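Local atomic coordinates of putative endonuclease/exonuclease/phosphatase family protein (Bacteroides thetaiotaomicron, PDB entry 3MPR), a protein that probably acts as a metal-dependent nuclease of the endonuclease/exonuclease/phosphatase family, cleaving phosphodiester bonds in nucleic acids. Residues Asn140-His145 against Asp178-Gln183. Sequence-based numbering, arbitrary orientation.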
loop_
_atom_site.group_PDB
_atom_site.type_symbol
_atom_site.label_atom_id
_atom_site.label_comp_id
_atom_site.label_asym_id
_atom_site.label_seq_id
_atom_site.Cartn_x
_atom_site.Cartn_y
_atom_site.Cartn_z
ATOM N N ASN A 140 -21.099 8.151 4.832
ATOM C CA ASN A 140 -20.544 8.015 3.492
ATOM C C ASN A 140 -21.533 8.573 2.470
ATOM O O ASN A 140 -22.730 8.342 2.587
ATOM C CB ASN A 140 -20.241 6.541 3.226
ATOM C CG ASN A 140 -19.685 6.292 1.849
ATOM O OD1 ASN A 140 -18.765 6.980 1.400
ATOM N ND2 ASN A 140 -20.239 5.291 1.164
ATOM N N LEU A 141 -21.042 9.318 1.482
ATOM C CA LEU A 141 -21.944 9.952 0.523
ATOM C C LEU A 141 -21.283 10.171 -0.833
ATOM O O LEU A 141 -20.088 9.938 -1.008
ATOM C CB LEU A 141 -22.477 11.294 1.070
ATOM C CG LEU A 141 -21.470 12.400 1.440
ATOM C CD1 LEU A 141 -20.878 13.082 0.201
ATOM C CD2 LEU A 141 -22.135 13.446 2.314
ATOM N N HIS A 142 -22.087 10.628 -1.781
ATOM C CA HIS A 142 -21.626 10.986 -3.110
ATOM C C HIS A 142 -22.425 12.217 -3.509
ATOM O O HIS A 142 -23.639 12.139 -3.689
ATOM C CB HIS A 142 -21.888 9.834 -4.087
ATOM C CG HIS A 142 -21.340 10.071 -5.459
ATOM N ND1 HIS A 142 -21.322 9.096 -6.433
ATOM C CD2 HIS A 142 -20.782 11.172 -6.017
ATOM C CE1 HIS A 142 -20.782 9.588 -7.536
ATOM N NE2 HIS A 142 -20.449 10.847 -7.311
HETATM N N MSE A 143 -21.740 13.352 -3.609
HETATM C CA MSE A 143 -22.362 14.653 -3.852
HETATM C C MSE A 143 -22.838 14.825 -5.302
HETATM O O MSE A 143 -22.403 14.105 -6.199
HETATM C CB MSE A 143 -21.358 15.757 -3.535
HETATM C CG MSE A 143 -20.947 15.874 -2.084
HETATM SE SE MSE A 143 -22.438 16.629 -1.062
HETATM C CE MSE A 143 -21.422 17.669 0.227
ATOM N N ASP A 144 -23.720 15.800 -5.533
ATOM C CA ASP A 144 -24.203 16.063 -6.884
ATOM C C ASP A 144 -23.156 16.872 -7.649
ATOM O O ASP A 144 -22.468 17.705 -7.066
ATOM C CB ASP A 144 -25.533 16.818 -6.849
ATOM C CG ASP A 144 -26.206 16.865 -8.207
ATOM O OD1 ASP A 144 -26.226 17.943 -8.836
ATOM O OD2 ASP A 144 -26.694 15.816 -8.648
ATOM N N HIS A 145 -23.037 16.637 -8.954
ATOM C CA HIS A 145 -21.993 17.313 -9.729
ATOM C C HIS A 145 -22.422 18.680 -10.257
ATOM O O HIS A 145 -21.578 19.519 -10.555
ATOM C CB HIS A 145 -21.511 16.430 -10.881
ATOM C CG HIS A 145 -22.601 16.010 -11.816
ATOM N ND1 HIS A 145 -23.707 15.301 -11.400
ATOM C CD2 HIS A 145 -22.759 16.205 -13.148
ATOM C CE1 HIS A 145 -24.499 15.075 -12.434
ATOM N NE2 HIS A 145 -23.942 15.606 -13.508
ATOM N N ASP A 178 -17.357 10.650 -2.273
ATOM C CA ASP A 178 -16.956 11.344 -3.490
ATOM C C ASP A 178 -17.688 12.679 -3.450
ATOM O O ASP A 178 -18.917 12.731 -3.550
ATOM C CB ASP A 178 -17.367 10.529 -4.711
ATOM C CG ASP A 178 -17.036 11.220 -6.040
ATOM O OD1 ASP A 178 -16.752 12.432 -6.050
ATOM O OD2 ASP A 178 -17.090 10.540 -7.086
ATOM N N PHE A 179 -16.933 13.756 -3.276
ATOM C CA PHE A 179 -17.520 15.083 -3.106
ATOM C C PHE A 179 -17.597 15.870 -4.415
ATOM O O PHE A 179 -18.054 17.013 -4.433
ATOM C CB PHE A 179 -16.790 15.849 -2.000
ATOM C CG PHE A 179 -16.944 15.213 -0.652
ATOM C CD1 PHE A 179 -16.171 14.109 -0.296
ATOM C CD2 PHE A 179 -17.894 15.683 0.243
ATOM C CE1 PHE A 179 -16.336 13.501 0.944
ATOM C CE2 PHE A 179 -18.067 15.085 1.482
ATOM C CZ PHE A 179 -17.285 13.992 1.838
ATOM N N ASN A 180 -17.172 15.217 -5.498
ATOM C CA ASN A 180 -17.338 15.700 -6.876
ATOM C C ASN A 180 -16.511 16.925 -7.246
ATOM O O ASN A 180 -16.022 17.010 -8.366
ATOM C CB ASN A 180 -18.823 15.899 -7.245
ATOM C CG ASN A 180 -19.325 14.835 -8.226
ATOM O OD1 ASN A 180 -20.458 14.339 -8.119
ATOM N ND2 ASN A 180 -18.477 14.475 -9.183
ATOM N N VAL A 181 -16.332 17.858 -6.312
ATOM C CA VAL A 181 -15.459 19.003 -6.572
ATOM C C VAL A 181 -14.319 19.064 -5.568
ATOM O O VAL A 181 -14.411 18.499 -4.484
ATOM C CB VAL A 181 -16.216 20.332 -6.507
ATOM C CG1 VAL A 181 -17.361 20.349 -7.521
ATOM C CG2 VAL A 181 -16.715 20.582 -5.075
ATOM N N ASP A 182 -13.256 19.775 -5.925
ATOM C CA ASP A 182 -12.024 19.725 -5.144
ATOM C C ASP A 182 -11.957 20.705 -3.973
ATOM O O ASP A 182 -12.929 21.411 -3.663
ATOM C CB ASP A 182 -10.790 19.842 -6.056
ATOM C CG ASP A 182 -10.522 21.271 -6.523
ATOM O OD1 ASP A 182 -11.180 22.215 -6.049
ATOM O OD2 ASP A 182 -9.623 21.448 -7.357
ATOM N N GLN A 183 -10.799 20.733 -3.327
ATOM C CA GLN A 183 -10.629 21.444 -2.065
ATOM C C GLN A 183 -10.657 22.975 -2.164
ATOM O O GLN A 183 -10.653 23.643 -1.139
ATOM C CB GLN A 183 -9.350 21.007 -1.366
ATOM C CG GLN A 183 -8.066 21.365 -2.118
ATOM C CD GLN A 183 -7.669 20.324 -3.134
ATOM O OE1 GLN A 183 -8.490 19.512 -3.564
ATOM N NE2 GLN A 183 -6.395 20.338 -3.529
HETATM O O HOH W 1 -17.898 11.771 -9.106
#
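The His142 imidazole and the Asp178 carboxylate run alongside each other in the same direction, their planes only 12° apart, which identifies a stack. Asp178 CB sits over one ring face, 4.0 Å from the His142 ring centroid and displaced toward the rim, a CH-pi contact. Both side chains hold CG anti to their own backbone N (chi1 -175° in His142), which, from paired positions of parallel neighbouring strands, carries the two groups out together. His142 NE2 lies 3.4 Å from Asp178 OD2, but the geometry does not make this a hydrogen bond; a water links them instead, donating to Asp178 OD2 at a short 2.5 Å and also meeting His142 NE2. Asn13 ND2 is a further partner of that oxygen, while Asp178 OD1 accepts from Asn180 N at 2.9 Å, an Asx turn that fixes the carboxylate as the chain leaves the strand.

The backbone sets this register: Asp178 N donates to Leu141 O, and Met143 N gives the straighter bond to Asp178 O, 2.9 Å with 163° at the hydrogen. On the other side of the sheet, Leu141 CD1 rests over a face of the Phe179 ring, 4.1 Å from its centroid, and Met143 CG reaches Phe179 CD2 at 3.8 Å. Helix 148-164 packs against Leu141 and Met143 here.

An alanine in place of His142 would probably leave the Asp178 carboxylate without its stacking mate and its water without one partner. The His142 side chain lies about 4 Å from that of Glu51, which binds magnesium in this protein, though no metal is bound to this chain. Asp178 to Asn180 close the family's GDFN motif, and the stacked, water-sharing pair beside Glu51 is consistent with the metal-dependent active site of DNase I-like enzymes.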